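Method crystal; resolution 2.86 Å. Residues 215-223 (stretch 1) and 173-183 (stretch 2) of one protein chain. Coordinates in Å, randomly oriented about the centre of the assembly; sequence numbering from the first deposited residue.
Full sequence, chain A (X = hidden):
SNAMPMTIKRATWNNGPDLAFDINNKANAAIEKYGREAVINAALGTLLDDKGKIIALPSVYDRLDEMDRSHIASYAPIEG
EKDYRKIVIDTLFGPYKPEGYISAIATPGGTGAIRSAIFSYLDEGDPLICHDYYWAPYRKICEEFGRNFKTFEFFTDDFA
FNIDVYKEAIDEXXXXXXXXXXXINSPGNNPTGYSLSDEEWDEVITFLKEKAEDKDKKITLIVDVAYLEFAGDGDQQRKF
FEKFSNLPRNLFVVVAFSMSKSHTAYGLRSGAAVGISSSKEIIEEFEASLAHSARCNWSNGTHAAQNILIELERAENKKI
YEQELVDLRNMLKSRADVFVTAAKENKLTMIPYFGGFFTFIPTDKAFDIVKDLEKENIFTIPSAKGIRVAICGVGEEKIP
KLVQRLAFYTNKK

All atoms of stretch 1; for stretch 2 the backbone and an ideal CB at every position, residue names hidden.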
# COMPACT_ATOMS: atom_id res chain seq x y z
N LYS A 215 12.62 -22.59 24.46
CA LYS A 215 12.06 -21.26 24.69
C LYS A 215 13.06 -20.12 24.44
O LYS A 215 12.78 -18.96 24.76
CB LYS A 215 11.42 -21.19 26.08
CG LYS A 215 10.26 -22.17 26.29
CD LYS A 215 8.96 -21.73 25.62
CE LYS A 215 8.30 -20.59 26.39
NZ LYS A 215 6.87 -20.33 26.04
N ASP A 216 14.21 -20.45 23.86
CA ASP A 216 15.14 -19.46 23.33
C ASP A 216 14.83 -19.16 21.87
O ASP A 216 15.28 -18.16 21.31
CB ASP A 216 16.58 -19.96 23.46
CG ASP A 216 17.18 -19.69 24.82
OD1 ASP A 216 16.65 -18.81 25.54
OD2 ASP A 216 18.19 -20.34 25.17
N LYS A 217 14.05 -20.05 21.25
CA LYS A 217 13.73 -19.96 19.84
C LYS A 217 12.35 -19.35 19.62
O LYS A 217 11.42 -19.66 20.37
CB LYS A 217 13.83 -21.34 19.19
CG LYS A 217 15.15 -22.05 19.42
CD LYS A 217 16.27 -21.47 18.56
CE LYS A 217 17.63 -22.02 18.98
NZ LYS A 217 18.76 -21.48 18.18
N LYS A 218 12.23 -18.49 18.62
CA LYS A 218 10.94 -17.91 18.26
C LYS A 218 10.61 -18.26 16.82
O LYS A 218 11.42 -18.06 15.92
CB LYS A 218 10.93 -16.39 18.47
CG LYS A 218 10.78 -15.98 19.92
CD LYS A 218 11.06 -14.51 20.13
CE LYS A 218 11.55 -14.23 21.55
NZ LYS A 218 10.51 -14.46 22.60
N ILE A 219 9.42 -18.82 16.60
CA ILE A 219 9.03 -19.30 15.28
C ILE A 219 7.74 -18.63 14.82
O ILE A 219 6.79 -18.52 15.60
CB ILE A 219 8.85 -20.83 15.27
CG1 ILE A 219 10.10 -21.52 15.83
CG2 ILE A 219 8.53 -21.34 13.87
CD1 ILE A 219 9.82 -22.88 16.44
N THR A 220 7.72 -18.18 13.57
CA THR A 220 6.49 -17.66 12.97
C THR A 220 6.07 -18.47 11.73
O THR A 220 6.84 -18.60 10.78
CB THR A 220 6.60 -16.16 12.63
OG1 THR A 220 6.90 -15.43 13.83
CG2 THR A 220 5.30 -15.63 12.06
N LEU A 221 4.86 -19.00 11.78
CA LEU A 221 4.23 -19.64 10.63
C LEU A 221 3.37 -18.63 9.88
O LEU A 221 2.42 -18.08 10.43
CB LEU A 221 3.37 -20.83 11.08
CG LEU A 221 2.64 -21.66 10.01
CD1 LEU A 221 3.61 -22.30 9.02
CD2 LEU A 221 1.78 -22.73 10.66
N ILE A 222 3.74 -18.39 8.62
CA ILE A 222 2.97 -17.56 7.69
C ILE A 222 2.19 -18.45 6.73
O ILE A 222 2.78 -19.30 6.05
CB ILE A 222 3.90 -16.67 6.83
CG1 ILE A 222 5.10 -16.12 7.63
CG2 ILE A 222 3.09 -15.63 6.04
CD1 ILE A 222 4.87 -14.79 8.30
N VAL A 223 0.88 -18.26 6.65
CA VAL A 223 0.07 -19.05 5.73
C VAL A 223 -0.60 -18.14 4.71
O VAL A 223 -1.38 -17.27 5.08
CB VAL A 223 -1.00 -19.90 6.46
CG1 VAL A 223 -1.47 -21.02 5.56
CG2 VAL A 223 -0.44 -20.48 7.74
N UNK A 173 17.31 -24.14 10.22
CA UNK A 173 17.00 -22.77 10.63
C UNK A 173 17.25 -22.60 12.12
O UNK A 173 18.00 -21.71 12.54
CB UNK A 173 15.55 -22.42 10.29
N UNK A 174 16.66 -23.49 12.90
CA UNK A 174 16.65 -23.41 14.36
C UNK A 174 18.01 -23.75 14.99
O UNK A 174 18.14 -23.94 16.20
CB UNK A 174 15.58 -24.35 14.92
N UNK A 175 19.03 -23.75 14.14
CA UNK A 175 20.36 -24.21 14.49
C UNK A 175 21.35 -23.11 14.15
O UNK A 175 22.45 -23.03 14.72
CB UNK A 175 20.71 -25.51 13.77
N UNK A 176 20.94 -22.24 13.23
CA UNK A 176 21.73 -21.11 12.80
C UNK A 176 21.20 -19.79 13.37
O UNK A 176 21.89 -18.76 13.33
CB UNK A 176 21.76 -21.05 11.27
N UNK A 177 19.97 -19.81 13.89
CA UNK A 177 19.31 -18.60 14.36
C UNK A 177 18.28 -18.88 15.46
O UNK A 177 17.62 -19.92 15.46
CB UNK A 177 18.63 -17.89 13.18
N UNK A 178 18.14 -17.93 16.38
CA UNK A 178 17.14 -18.01 17.44
C UNK A 178 15.75 -17.63 16.94
O UNK A 178 14.74 -17.88 17.61
CB UNK A 178 17.54 -17.10 18.61
N UNK A 179 15.68 -17.02 15.76
CA UNK A 179 14.40 -16.58 15.21
C UNK A 179 14.27 -17.10 13.79
O UNK A 179 15.19 -16.94 12.99
CB UNK A 179 14.28 -15.06 15.24
N UNK A 180 13.14 -17.74 13.49
CA UNK A 180 12.89 -18.26 12.15
C UNK A 180 11.45 -18.02 11.68
O UNK A 180 10.61 -17.57 12.46
CB UNK A 180 13.20 -19.76 12.11
N UNK A 181 11.18 -18.32 10.42
CA UNK A 181 9.82 -18.25 9.90
C UNK A 181 9.56 -19.29 8.82
O UNK A 181 10.40 -19.51 7.94
CB UNK A 181 9.54 -16.85 9.35
N UNK A 182 8.40 -19.92 8.89
CA UNK A 182 7.99 -20.85 7.85
C UNK A 182 6.90 -20.22 7.03
O UNK A 182 5.94 -19.68 7.59
CB UNK A 182 7.52 -22.18 8.44
N UNK A 183 7.04 -20.28 5.72
CA UNK A 183 5.97 -19.83 4.84
C UNK A 183 5.39 -21.01 4.08
O UNK A 183 6.13 -21.78 3.47
CB UNK A 183 6.48 -18.76 3.87

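Position 173 lies in a helix that begins earlier in the chain, with nothing of stretch 1 within 5.5 Å of its ideal CB. Stretch 1 sets no preference here, and the residue is Gly173, whose O accepts the backbone N of position 176 at 3.1 Å.

At position 174 CA-to-CB points sideways, and the ideal CB lies 4.7 Å from Lys217 CD, with the Ile219 side chain further along. A branched or long aliphatic residue would suit this apolar patch. It is Ile174; its CD1 meets Ile219 CD1 at 3.7 Å, while its O takes a weak hydrogen bond from Lys217 NZ at 3.2 Å.

Positions 175 and 176 point away from stretch 1, so many polar residues would serve. They are Arg175 and Asp176, joined by a salt bridge between Arg175 NH1 and Asp176 OD1 at 3.0 Å. At 177 CA-to-CB points sideways with nothing of stretch 1 near the ideal CB, so many side chains, small or polar among them, would do. The residue is Ser177, whose OG donates to the backbone O of position 179 at 3.0 Å.

Position 178 has its ideal CB 3.7 Å from Asp216 O and 4.5 Å from Lys217 CD. The lysine ammonium within reach favours an acid, although Asn or Gln could also offer an oxygen. The residue is Asp178: OD1 forms a salt bridge with Lys217 NZ at 2.8 Å, and the backbone O accepts Lys218 N at 2.8 Å, opening the parallel strand pairing.

From 179 the backbone is extended and side chains alternate between faces. Position 179 shares its face with the aliphatic chain of Lys218, where a long or beta-branched residue could pack. Arg179 does so, its NH2 3.5 Å from Lys218 CD.

Position 180 falls on the face of Ile219 and Leu221, beside an apolar surface that suits Val, Ile or Leu. Ile180 brings CG1 to 3.9 Å from Ile219 CG1; its N donates to Lys218 O at 3.0 Å and its O accepts Thr220 N at 3.2 Å.

At 181 the ideal CB is only 3.5 Å from Thr220 O, so a small residue fits readily. Ala181 pairs with Thr220, their CB atoms 4.4 Å apart.

Position 182 has Leu221 CD1 4.0 Å from its ideal CB; small side chains, polar or apolar, are plausible. Ser182 places OG 3.6 Å from that CD1. Its N donates to Thr220 O, and its O accepts Ile222 N, both at 2.8 Å.

Position 183, on the face of Thr220 and Ile222, invites an aliphatic residue. Leu183 packs CD1 against Ile222 CG2 at 3.9 Å.

Stretch 2 173-183: GIRDSDRIASL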
# COMPACT_ATOMS: atom_id res chain seq x y z
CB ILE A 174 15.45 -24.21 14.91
CG1 ILE A 174 14.24 -23.28 15.02
CG2 ILE A 174 15.74 -24.86 16.26
CD1 ILE A 174 12.92 -23.93 14.69
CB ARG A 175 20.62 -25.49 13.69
CG ARG A 175 22.05 -25.99 13.60
CD ARG A 175 22.07 -27.22 12.71
NE ARG A 175 23.36 -27.41 12.05
CZ ARG A 175 23.69 -26.89 10.87
NH1 ARG A 175 22.84 -26.12 10.19
NH2 ARG A 175 24.90 -27.13 10.36
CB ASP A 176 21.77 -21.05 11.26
CG ASP A 176 22.48 -22.26 10.65
OD1 ASP A 176 22.37 -23.38 11.20
OD2 ASP A 176 23.14 -22.09 9.60
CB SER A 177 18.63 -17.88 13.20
OG SER A 177 18.07 -16.65 13.63
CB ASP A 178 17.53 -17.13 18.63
CG ASP A 178 18.61 -17.76 19.50
OD1 ASP A 178 18.99 -18.93 19.25
OD2 ASP A 178 19.08 -17.09 20.45
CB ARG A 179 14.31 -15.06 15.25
CG ARG A 179 13.02 -14.48 14.69
CD ARG A 179 12.92 -13.00 15.03
NE ARG A 179 12.29 -12.77 16.33
CZ ARG A 179 12.64 -11.80 17.17
NH1 ARG A 179 13.62 -10.96 16.87
NH2 ARG A 179 12.01 -11.68 18.34
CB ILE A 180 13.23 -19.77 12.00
CG1 ILE A 180 12.19 -20.63 12.71
CG2 ILE A 180 14.65 -20.07 12.47
CD1 ILE A 180 11.92 -21.94 12.00
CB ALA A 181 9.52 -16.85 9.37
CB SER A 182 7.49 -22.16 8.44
OG SER A 182 6.77 -22.89 7.46
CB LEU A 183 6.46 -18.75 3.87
CG LEU A 183 5.32 -18.09 3.09
CD1 LEU A 183 5.41 -16.57 3.10
CD2 LEU A 183 5.27 -18.63 1.67
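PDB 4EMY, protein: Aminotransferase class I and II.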